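PDB 6CDB: ArsR family transcriptional regulator from Staphylococcus aureus, which probably binds operator DNA as a zinc-responsive transcriptional repressor of the ArsR family, a winged helix-turn-helix protein that takes up zinc ions. Local coordinates for residues A[38-41]-A[42-46]; A[49-52]-A[53-57]. The protein carries 1 engineered substitution. One frame throughout, in Å; residues are numbered along the deposited sequence.

Contact 1 (A[38-41]-A[42-46]); sequences SEAS and VGHIS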
ATOM      1  N   SER A  38     -18.461   2.426   0.351  1.00 35.97           N
ATOM      2  CA  SER A  38     -19.416   3.222  -0.405  1.00 38.51           C
ATOM      3  C   SER A  38     -18.886   4.631  -0.644  1.00 38.60           C
ATOM      4  O   SER A  38     -18.267   5.228   0.243  1.00 36.91           O
ATOM      5  CB  SER A  38     -20.758   3.305   0.323  1.00 42.28           C
ATOM      6  OG  SER A  38     -21.481   4.414  -0.160  1.00 44.76           O
ATOM      7  N   GLU A  39     -19.163   5.165  -1.835  1.00 37.55           N
ATOM      8  CA  GLU A  39     -18.820   6.551  -2.124  1.00 38.98           C
ATOM      9  C   GLU A  39     -19.578   7.480  -1.181  1.00 36.30           C
ATOM     10  O   GLU A  39     -20.654   7.147  -0.681  1.00 38.21           O
ATOM     11  CB  GLU A  39     -19.150   6.894  -3.573  1.00 40.56           C
ATOM     12  CG  GLU A  39     -20.648   6.948  -3.837  1.00 43.56           C
ATOM     13  CD  GLU A  39     -20.981   7.291  -5.275  1.00 49.83           C
ATOM     14  OE1 GLU A  39     -20.065   7.296  -6.126  1.00 52.49           O
ATOM     15  OE2 GLU A  39     -22.167   7.558  -5.552  1.00 57.03           O
ATOM     16  N   ALA A  40     -19.009   8.655  -0.926  1.00 36.54           N
ATOM     17  CA  ALA A  40     -19.577   9.524   0.098  1.00 34.91           C
ATOM     18  C   ALA A  40     -19.086  10.950  -0.091  1.00 36.45           C
ATOM     19  O   ALA A  40     -18.083  11.204  -0.770  1.00 32.95           O
ATOM     20  CB  ALA A  40     -19.227   9.027   1.506  1.00 36.07           C
ATOM     21  N   SER A  41     -19.809  11.876   0.533  1.00 36.12           N
ATOM     22  CA  SER A  41     -19.465  13.286   0.574  1.00 33.51           C
ATOM     23  C   SER A  41     -18.528  13.551   1.742  1.00 32.47           C
ATOM     24  O   SER A  41     -18.365  12.723   2.635  1.00 31.50           O
ATOM     25  CB  SER A  41     -20.724  14.137   0.724  1.00 39.63           C
ATOM     26  OG  SER A  41     -21.331  13.886   1.983  1.00 36.05           O
ATOM     27  N   VAL A  42     -17.930  14.745   1.743  1.00 32.62           N
ATOM     28  CA  VAL A  42     -17.078  15.145   2.864  1.00 35.56           C
ATOM     29  C   VAL A  42     -17.870  15.182   4.165  1.00 36.50           C
ATOM     30  O   VAL A  42     -17.392  14.723   5.210  1.00 35.04           O
ATOM     31  CB  VAL A  42     -16.406  16.503   2.583  1.00 34.95           C
ATOM     32  CG1 VAL A  42     -15.735  17.042   3.862  1.00 36.36           C
ATOM     33  CG2 VAL A  42     -15.380  16.359   1.454  1.00 36.41           C
ATOM     34  N   GLY A  43     -19.083  15.739   4.132  1.00 37.89           N
ATOM     35  CA  GLY A  43     -19.894  15.786   5.341  1.00 37.06           C
ATOM     36  C   GLY A  43     -20.190  14.407   5.899  1.00 33.19           C
ATOM     37  O   GLY A  43     -20.120  14.185   7.112  1.00 32.61           O
ATOM     38  N   HIS A  44     -20.485  13.452   5.022  1.00 33.26           N
ATOM     39  CA  HIS A  44     -20.773  12.102   5.491  1.00 35.31           C
ATOM     40  C   HIS A  44     -19.525  11.412   6.030  1.00 36.10           C
ATOM     41  O   HIS A  44     -19.586  10.733   7.064  1.00 32.82           O
ATOM     42  CB  HIS A  44     -21.390  11.274   4.368  1.00 37.08           C
ATOM     43  CG  HIS A  44     -21.684   9.864   4.766  1.00 43.24           C
ATOM     44  ND1 HIS A  44     -20.855   8.811   4.447  1.00 41.25           N
ATOM     45  CD2 HIS A  44     -22.703   9.335   5.488  1.00 44.50           C
ATOM     46  CE1 HIS A  44     -21.355   7.692   4.940  1.00 43.28           C
ATOM     47  NE2 HIS A  44     -22.478   7.982   5.573  1.00 48.03           N
ATOM     48  N   ILE A  45     -18.388  11.555   5.341  1.00 33.45           N
ATOM     49  CA  ILE A  45     -17.140  10.974   5.833  1.00 31.91           C
ATOM     50  C   ILE A  45     -16.811  11.537   7.204  1.00 32.00           C
ATOM     51  O   ILE A  45     -16.526  10.800   8.157  1.00 31.72           O
ATOM     52  CB  ILE A  45     -15.994  11.243   4.840  1.00 34.87           C
ATOM     53  CG1 ILE A  45     -16.276  10.589   3.479  1.00 31.82           C
ATOM     54  CG2 ILE A  45     -14.650  10.772   5.430  1.00 29.26           C
ATOM     55  CD1 ILE A  45     -15.388  11.106   2.352  1.00 30.73           C
ATOM     56  N   SER A  46     -16.858  12.867   7.314  1.00 33.56           N
ATOM     57  CA  SER A  46     -16.571  13.554   8.564  1.00 31.13           C
ATOM     58  C   SER A  46     -17.468  13.047   9.687  1.00 33.59           C
ATOM     59  O   SER A  46     -16.984  12.676  10.765  1.00 32.56           O
ATOM     60  CB  SER A  46     -16.746  15.053   8.348  1.00 29.85           C
ATOM     61  OG  SER A  46     -17.188  15.671   9.536  1.00 37.25           O
TER

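Contact 2 (A[49-52]-A[53-57]); sequences LNLS and QSNVS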
ATOM      1  N   LEU A  49     -16.739   9.150  10.552  1.00 31.13           N
ATOM      2  CA  LEU A  49     -15.455   8.859  11.192  1.00 31.64           C
ATOM      3  C   LEU A  49     -15.168   9.743  12.405  1.00 29.25           C
ATOM      4  O   LEU A  49     -14.178   9.509  13.097  1.00 32.94           O
ATOM      5  CB  LEU A  49     -14.305   8.996  10.173  1.00 29.31           C
ATOM      6  CG  LEU A  49     -14.441   8.102   8.939  1.00 30.47           C
ATOM      7  CD1 LEU A  49     -13.305   8.342   7.947  1.00 30.01           C
ATOM      8  CD2 LEU A  49     -14.494   6.631   9.349  1.00 31.19           C
ATOM      9  N   ASN A  50     -16.016  10.726  12.686  1.00 33.86           N
ATOM     10  CA  ASN A  50     -15.777  11.696  13.756  1.00 34.39           C
ATOM     11  C   ASN A  50     -14.456  12.432  13.528  1.00 34.07           C
ATOM     12  O   ASN A  50     -13.569  12.479  14.389  1.00 32.03           O
ATOM     13  CB  ASN A  50     -15.827  11.046  15.140  1.00 36.36           C
ATOM     14  CG  ASN A  50     -16.032  12.069  16.244  1.00 36.94           C
ATOM     15  OD1 ASN A  50     -15.266  12.139  17.206  1.00 40.45           O
ATOM     16  ND2 ASN A  50     -17.055  12.892  16.087  1.00 38.55           N
ATOM     17  N   LEU A  51     -14.340  13.007  12.335  1.00 32.83           N
ATOM     18  CA  LEU A  51     -13.236  13.856  11.925  1.00 30.88           C
ATOM     19  C   LEU A  51     -13.826  15.163  11.420  1.00 30.53           C
ATOM     20  O   LEU A  51     -14.931  15.181  10.872  1.00 34.39           O
ATOM     21  CB  LEU A  51     -12.393  13.177  10.824  1.00 29.46           C
ATOM     22  CG  LEU A  51     -11.795  11.824  11.222  1.00 31.08           C
ATOM     23  CD1 LEU A  51     -11.197  11.077  10.020  1.00 28.93           C
ATOM     24  CD2 LEU A  51     -10.741  12.042  12.334  1.00 28.64           C
ATOM     25  N   SER A  52     -13.118  16.263  11.628  1.00 30.99           N
ATOM     26  CA  SER A  52     -13.656  17.537  11.178  1.00 32.71           C
ATOM     27  C   SER A  52     -13.713  17.582   9.653  1.00 35.56           C
ATOM     28  O   SER A  52     -12.980  16.877   8.957  1.00 33.99           O
ATOM     29  CB  SER A  52     -12.815  18.696  11.710  1.00 33.69           C
ATOM     30  OG  SER A  52     -11.611  18.820  10.986  1.00 32.61           O
ATOM     31  N   GLN A  53     -14.616  18.414   9.127  1.00 35.45           N
ATOM     32  CA  GLN A  53     -14.701  18.555   7.677  1.00 35.92           C
ATOM     33  C   GLN A  53     -13.420  19.149   7.102  1.00 36.99           C
ATOM     34  O   GLN A  53     -12.980  18.747   6.021  1.00 34.29           O
ATOM     35  CB  GLN A  53     -15.918  19.398   7.288  1.00 34.36           C
ATOM     36  CG  GLN A  53     -17.251  18.737   7.635  1.00 41.03           C
ATOM     37  CD  GLN A  53     -18.394  19.165   6.721  1.00 45.29           C
ATOM     38  OE1 GLN A  53     -18.178  19.583   5.578  1.00 50.35           O
ATOM     39  NE2 GLN A  53     -19.619  19.050   7.221  1.00 44.94           N
ATOM     40  N   SER A  54     -12.816  20.116   7.807  1.00 37.57           N
ATOM     41  CA  SER A  54     -11.523  20.668   7.404  1.00 38.85           C
ATOM     42  C   SER A  54     -10.493  19.571   7.176  1.00 34.08           C
ATOM     43  O   SER A  54      -9.827  19.519   6.135  1.00 36.04           O
ATOM     44  CB  SER A  54     -11.009  21.634   8.477  1.00 37.04           C
ATOM     45  OG  SER A  54     -11.694  22.861   8.423  1.00 42.79           O
ATOM     46  N   ASN A  55     -10.334  18.705   8.176  1.00 34.02           N
ATOM     47  CA  ASN A  55      -9.335  17.651   8.130  1.00 34.87           C
ATOM     48  C   ASN A  55      -9.629  16.666   6.997  1.00 35.79           C
ATOM     49  O   ASN A  55      -8.748  16.349   6.194  1.00 31.73           O
ATOM     50  CB  ASN A  55      -9.304  16.947   9.491  1.00 32.70           C
ATOM     51  CG  ASN A  55      -8.175  15.957   9.606  1.00 31.70           C
ATOM     52  OD1 ASN A  55      -7.218  16.012   8.834  1.00 36.71           O
ATOM     53  ND2 ASN A  55      -8.276  15.037  10.567  1.00 26.61           N
ATOM     54  N   VAL A  56     -10.873  16.183   6.914  1.00 34.68           N
ATOM     55  CA  VAL A  56     -11.249  15.265   5.836  1.00 33.92           C
ATOM     56  C   VAL A  56     -10.920  15.880   4.482  1.00 35.42           C
ATOM     57  O   VAL A  56     -10.316  15.236   3.613  1.00 36.16           O
ATOM     58  CB  VAL A  56     -12.744  14.900   5.933  1.00 32.94           C
ATOM     59  CG1 VAL A  56     -13.166  14.098   4.712  1.00 32.64           C
ATOM     60  CG2 VAL A  56     -13.040  14.128   7.223  1.00 30.05           C
ATOM     61  N   SER A  57     -11.301  17.147   4.292  1.00 35.62           N
ATOM     62  CA  SER A  57     -11.036  17.826   3.028  1.00 36.63           C
ATOM     63  C   SER A  57      -9.545  17.897   2.732  1.00 37.44           C
ATOM     64  O   SER A  57      -9.126  17.671   1.595  1.00 35.71           O
ATOM     65  CB  SER A  57     -11.640  19.230   3.046  1.00 38.81           C
ATOM     66  OG  SER A  57     -13.018  19.182   2.718  1.00 42.89           O
TER

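Contact 1 (A[38-41]-A[42-46])
Ser-41 leads straight into the helix that begins at Val-42, and its carbonyl O receives the first i to i+4 bond of that helix, from Ile-45 N, at 2.9 Å with an N-H...O angle of 169°. Ser-41 OG takes the amide one residue earlier, His-44 N, at 3.2 Å (159°), which makes Ser-41 the N-cap. It can do so because chi1 of 65° sets OG between the backbone N and the carbonyl carbon, facing the His-44 amide. His-44 CB packs against Ser-41 OG at 3.5 Å. One residue earlier, the methyl of Ala-40 meets two side chains of the first turn. It comes obliquely to the imidazole of His-44, with CB 3.4 Å from ND1, and it touches Ile-45 CG1 at 3.9 Å. ND1 is covered here and has no polar partner in the model. Ile-45 CG1, beside its own backbone N, lies 3.1 Å from Ser-41 O. Leu-34 of helix 26-37 touches both Ala-40 and Ile-45, and the backbone of Ala-40 bonds to Tyr-80. This is a serine N-cap with a small hydrophobic staple, Ala-40 to Ile-45, opening the first helix of the helix-turn-helix in a winged-helix fold.

Contact 2 (A[49-52]-A[53-57])
The turn of the helix-turn-helix ends here in a serine N-cap with a hydrophobic staple, where Ser-52 caps the start of helix 53-65, which would be the recognition helix, as in other ArsR-type repressors. Ser-52 OG accepts from Asn-55 N at 3.1 Å, with an N-H...O angle of 163°. The carbonyl O of Ser-52 accepts from Val-56 N at 3.0 Å in a nearly straight bond of 176°. One residue thus serves two amides of the first helical turn, one with its side chain and one with its backbone. The hydroxyl is brought over the helix end by chi1 of 76°, which turns OG back toward the amides.

Asn-55 CB lies close alongside Ser-52 OG, at 3.3 Å. The amide group of Asn-55 leads away from the serine, because its CG is anti to the backbone N. Asn-55 OD1 is instead hydrogen-bonded to Gln-59 NE2, one turn further along the helix. The staple is made by Leu-51 and Val-56, the residues that flank the capping bonds. Leu-51 CB meets the CG2 branch of Val-56 at 3.8 Å. Val-56 CG2 also lies beside the acceptor, 3.3 Å from Ser-52 O, on the buried side.

Leu-51 follows Asn-50, where the chain leaves the preceding helix, and it also packs on Asn-27 and Arg-30 of helix 26-37, which covers that side of the turn. Ser-52 and Ser-54 lie on the exposed side. The local motif is a serine N-cap with a hydrophobic staple, set in the short turn of residues 50-52 between the two helices of an ArsR-type helix-turn-helix.

Overall arrangement
Contact 1 comes first along the chain and contact 2 follows it, with their centres about 10 Å apart. Each lies at the N-terminus of one helix of the helix-turn-helix: contact 1 starts helix 42-49 and contact 2 starts helix 53-65. The two touch directly. Ser-46 OG makes a probable hydrogen bond to Leu-51 O, 2.7 Å away, and Ile-45 CG2 packs on Val-56 CG1 at 3.7 Å. Helix 26-37 lies against residues of both, while contact 1 also reaches strand 77-82. Both lie away from the zinc sites. They define the two helix starts of the unit that probably reads DNA.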